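Local coordinates for protein Ceg4 (Legionella pneumophila subsp. pneumophila, PDB 6AOK) that probably dephosphorylates phosphotyrosine through a magnesium-dependent HAD-like phosphatase domain, attenuating the MAPK pathways of the eukaryotic host, at residues T34-S39 with V85-S90. Residues are numbered along the deposited sequence; the frame is centred on the assembly and turned at random. Where two conformers were deposited one is given.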
ATOM      1  N   THR A  34      11.960   6.940 -13.682  1.00 13.97           N
ATOM      2  CA  THR A  34      11.338   7.810 -14.668  1.00 15.11           C
ATOM      3  C   THR A  34      11.657   9.269 -14.368  1.00 16.14           C
ATOM      4  O   THR A  34      11.941   9.643 -13.220  1.00 10.40           O
ATOM      5  CB  THR A  34       9.811   7.625 -14.671  1.00 13.38           C
ATOM      6  OG1 THR A  34       9.281   7.993 -13.376  1.00 13.06           O
ATOM      7  CG2 THR A  34       9.452   6.207 -14.987  1.00 13.90           C
ATOM      8  N   GLU A  35      11.516  10.126 -15.400  1.00 11.52           N
ATOM      9  CA  GLU A  35      11.693  11.555 -15.136  1.00 12.19           C
ATOM     10  C   GLU A  35      10.710  12.017 -14.073  1.00 12.35           C
ATOM     11  O   GLU A  35      11.075  12.803 -13.197  1.00 13.43           O
ATOM     12  CB  GLU A  35      11.517  12.411 -16.385  1.00 14.67           C
ATOM     13  CG  GLU A  35      12.547  12.197 -17.454  1.00 22.24           C
ATOM     14  CD  GLU A  35      13.949  12.603 -17.016  1.00 23.25           C
ATOM     15  OE1 GLU A  35      14.115  13.525 -16.205  1.00 21.54           O
ATOM     16  OE2 GLU A  35      14.892  11.964 -17.489  1.00 26.32           O
ATOM     17  N   PHE A  36       9.467  11.517 -14.113  1.00 13.11           N
ATOM     18  CA  PHE A  36       8.471  12.007 -13.169  1.00 11.68           C
ATOM     19  C   PHE A  36       8.865  11.718 -11.732  1.00 11.36           C
ATOM     20  O   PHE A  36       8.894  12.621 -10.907  1.00 11.45           O
ATOM     21  CB  PHE A  36       7.082  11.430 -13.451  1.00 15.40           C
ATOM     22  CG  PHE A  36       6.086  11.850 -12.406  1.00 15.90           C
ATOM     23  CD1 PHE A  36       5.786  13.204 -12.226  1.00 16.69           C
ATOM     24  CD2 PHE A  36       5.526  10.918 -11.554  1.00 18.91           C
ATOM     25  CE1 PHE A  36       4.879  13.605 -11.233  1.00 17.79           C
ATOM     26  CE2 PHE A  36       4.602  11.304 -10.541  1.00 19.76           C
ATOM     27  CZ  PHE A  36       4.284  12.642 -10.393  1.00 17.68           C
ATOM     28  N   TYR A  37       9.207  10.476 -11.413  1.00 11.33           N
ATOM     29  CA  TYR A  37       9.627  10.181 -10.048  1.00 11.04           C
ATOM     30  C   TYR A  37      10.873  10.983  -9.665  1.00 10.36           C
ATOM     31  O   TYR A  37      10.981  11.519  -8.543  1.00 10.15           O
ATOM     32  CB  TYR A  37       9.909   8.694  -9.928  1.00  9.17           C
ATOM     33  CG  TYR A  37      10.164   8.214  -8.525  1.00  8.74           C
ATOM     34  CD1 TYR A  37      11.428   8.339  -7.936  1.00  8.66           C
ATOM     35  CD2 TYR A  37       9.138   7.634  -7.795  1.00 11.00           C
ATOM     36  CE1 TYR A  37      11.639   7.888  -6.626  1.00 14.22           C
ATOM     37  CE2 TYR A  37       9.337   7.168  -6.505  1.00 12.47           C
ATOM     38  CZ  TYR A  37      10.573   7.301  -5.928  1.00 13.73           C
ATOM     39  OH  TYR A  37      10.760   6.861  -4.636  1.00 14.26           O
ATOM     40  N   GLN A  38      11.837  11.043 -10.565  1.00  9.70           N
ATOM     41  CA  GLN A  38      13.084  11.746 -10.253  1.00  9.82           C
ATOM     42  C   GLN A  38      12.836  13.227 -10.034  1.00 11.17           C
ATOM     43  O   GLN A  38      13.558  13.875  -9.252  1.00 11.33           O
ATOM     44  CB  GLN A  38      14.102  11.529 -11.387  1.00 10.18           C
ATOM     45  CG  GLN A  38      14.575  10.035 -11.412  1.00 11.74           C
ATOM     46  CD  GLN A  38      15.590   9.748 -10.324  1.00 14.12           C
ATOM     47  OE1 GLN A  38      16.456  10.574 -10.007  1.00 15.83           O
ATOM     48  NE2 GLN A  38      15.549   8.574  -9.816  1.00 14.63           N
ATOM     49  N   SER A  39      11.831  13.794 -10.713  1.00 10.66           N
ATOM     50  CA  SER A  39      11.487  15.210 -10.517  1.00 10.90           C
ATOM     51  C   SER A  39      10.975  15.502  -9.116  1.00 11.45           C
ATOM     52  O   SER A  39      10.933  16.681  -8.705  1.00 11.24           O
ATOM     53  CB  SER A  39      10.436  15.657 -11.559  1.00 12.98           C
ATOM     54  OG  SER A  39       9.099  15.192 -11.206  1.00 12.51           O
ATOM     55  N   VAL A  85      -1.292   7.075 -16.365  1.00 21.92           N
ATOM     56  CA  VAL A  85      -2.168   6.953 -15.209  1.00 23.10           C
ATOM     57  C   VAL A  85      -1.860   5.681 -14.419  1.00 21.99           C
ATOM     58  O   VAL A  85      -2.260   5.552 -13.254  1.00 17.52           O
ATOM     59  CB  VAL A  85      -3.645   7.034 -15.699  1.00 25.49           C
ATOM     60  CG1 VAL A  85      -3.987   5.809 -16.540  1.00 25.53           C
ATOM     61  CG2 VAL A  85      -4.614   7.139 -14.527  1.00 26.76           C
ATOM     62  N   ASP A  86      -1.100   4.744 -15.009  1.00 26.82           N
ATOM     63  CA  ASP A  86      -0.658   3.529 -14.315  1.00 29.61           C
ATOM     64  C   ASP A  86       0.297   3.805 -13.159  1.00 26.87           C
ATOM     65  O   ASP A  86       0.469   2.919 -12.309  1.00 24.73           O
ATOM     66  CB  ASP A  86       0.015   2.556 -15.295  1.00 39.13           C
ATOM     67  CG  ASP A  86      -0.971   1.908 -16.251  1.00 50.75           C
ATOM     68  OD1 ASP A  86      -0.525   1.169 -17.153  1.00 56.63           O
ATOM     69  OD2 ASP A  86      -2.199   2.133 -16.115  1.00 54.12           O
ATOM     70  N   PHE A  87       0.911   5.000 -13.085  1.00 17.03           N
ATOM     71  CA  PHE A  87       1.607   5.387 -11.856  1.00 17.26           C
ATOM     72  C   PHE A  87       0.689   5.473 -10.651  1.00 16.38           C
ATOM     73  O   PHE A  87       1.161   5.397  -9.508  1.00 17.26           O
ATOM     74  CB  PHE A  87       2.219   6.766 -11.981  1.00 23.03           C
ATOM     75  CG  PHE A  87       3.522   6.808 -12.698  1.00 30.53           C
ATOM     76  CD1 PHE A  87       3.570   6.670 -14.081  1.00 34.95           C
ATOM     77  CD2 PHE A  87       4.705   7.061 -11.996  1.00 31.49           C
ATOM     78  CE1 PHE A  87       4.768   6.748 -14.759  1.00 38.53           C
ATOM     79  CE2 PHE A  87       5.925   7.154 -12.683  1.00 35.40           C
ATOM     80  CZ  PHE A  87       5.949   7.008 -14.063  1.00 37.62           C
ATOM     81  N   LEU A  88      -0.600   5.671 -10.875  1.00 16.18           N
ATOM     82  CA  LEU A  88      -1.542   5.931  -9.800  1.00 13.56           C
ATOM     83  C   LEU A  88      -2.261   4.645  -9.375  1.00 16.53           C
ATOM     84  O   LEU A  88      -2.175   3.604 -10.037  1.00 19.22           O
ATOM     85  CB  LEU A  88      -2.556   6.990 -10.247  1.00 17.98           C
ATOM     86  CG  LEU A  88      -2.004   8.320 -10.746  1.00 15.05           C
ATOM     87  CD1 LEU A  88      -3.171   9.155 -11.207  1.00 17.07           C
ATOM     88  CD2 LEU A  88      -1.329   8.978  -9.575  1.00 14.02           C
HETATM   89  N   MSE A  89      -2.968   4.723  -8.256  1.00 14.64           N
HETATM   90  CA  MSE A  89      -3.870   3.647  -7.812  0.50 17.88           C
HETATM   91  C   MSE A  89      -5.067   3.579  -8.710  1.00 18.34           C
HETATM   92  O   MSE A  89      -5.568   4.617  -9.097  1.00 17.45           O
HETATM   93  CB  MSE A  89      -4.420   3.909  -6.415  0.50 19.99           C
HETATM   94  CG  MSE A  89      -3.507   3.771  -5.322  0.50 23.01           C
HETATM   95 SE   MSE A  89      -4.610   3.797  -3.722  0.40 25.99          SE
HETATM   96  CE  MSE A  89      -4.300   5.688  -3.288  0.50 24.71           C
ATOM     97  N   SER A  90      -5.592   2.388  -9.001  1.00 20.33           N
ATOM     98  CA  SER A  90      -6.847   2.315  -9.730  1.00 21.98           C
ATOM     99  C   SER A  90      -8.001   2.823  -8.854  1.00 20.25           C
ATOM    100  O   SER A  90      -7.913   2.829  -7.631  1.00 18.24           O
ATOM    101  CB  SER A  90      -7.144   0.873 -10.164  1.00 23.33           C
ATOM    102  OG  SER A  90      -7.292   0.042  -9.022  1.00 20.44           O
TER
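Thr-34 and Phe-36, at the start of the short helix 35-39, face Phe-87, the last residue of the 3-10 turn 85-87. Leu-88 N closes that turn on Val-85 O at 2.9 Å, after which the chain runs extended to Ser-90, whose hydroxyl caps helix 91-100. Thr-34 is the N-cap of its own helix: Thr-34 OG1 accepts from Tyr-37 N at 3.2 Å in a nearly straight bond (171°) and is also hydrogen-bonded to Thr-31 O. Threonine suits this place because its hydroxyl serves the helix end while its methyl remains for apolar packing. A chi1 of 62° tucks OG1 in over the backbone, toward the Tyr-37 amide, and puts Thr-34 CG2 3.7 Å from Phe-87 CZ. Thr-34 OG1 meets the edge of the same ring, 3.5 Å from Phe-87 CE2. Both segments belong to the part of this HAD-like phosphatase domain inserted between strand 13-17, which leads into the DxD motif with magnesium ligands Asp-18 and Asp-20, and strand 106-111; the Phe-87 side chain lies about 7 Å from that of Asp-20. Phe-36, its CG anti to the backbone N, directs its edge toward the face of Phe-87 in an offset edge-to-face pair, the planes at 86° and the ring centroids 5.7 Å apart. Phe-36 CD2 lies 3.9 Å from Phe-87 CE2. Phenylalanine fits at 87 because a flat, wholly apolar ring can span to the helix start while Tyr-71 of helix 60-71 and Tyr-118 of helix 116-125 also pack against it.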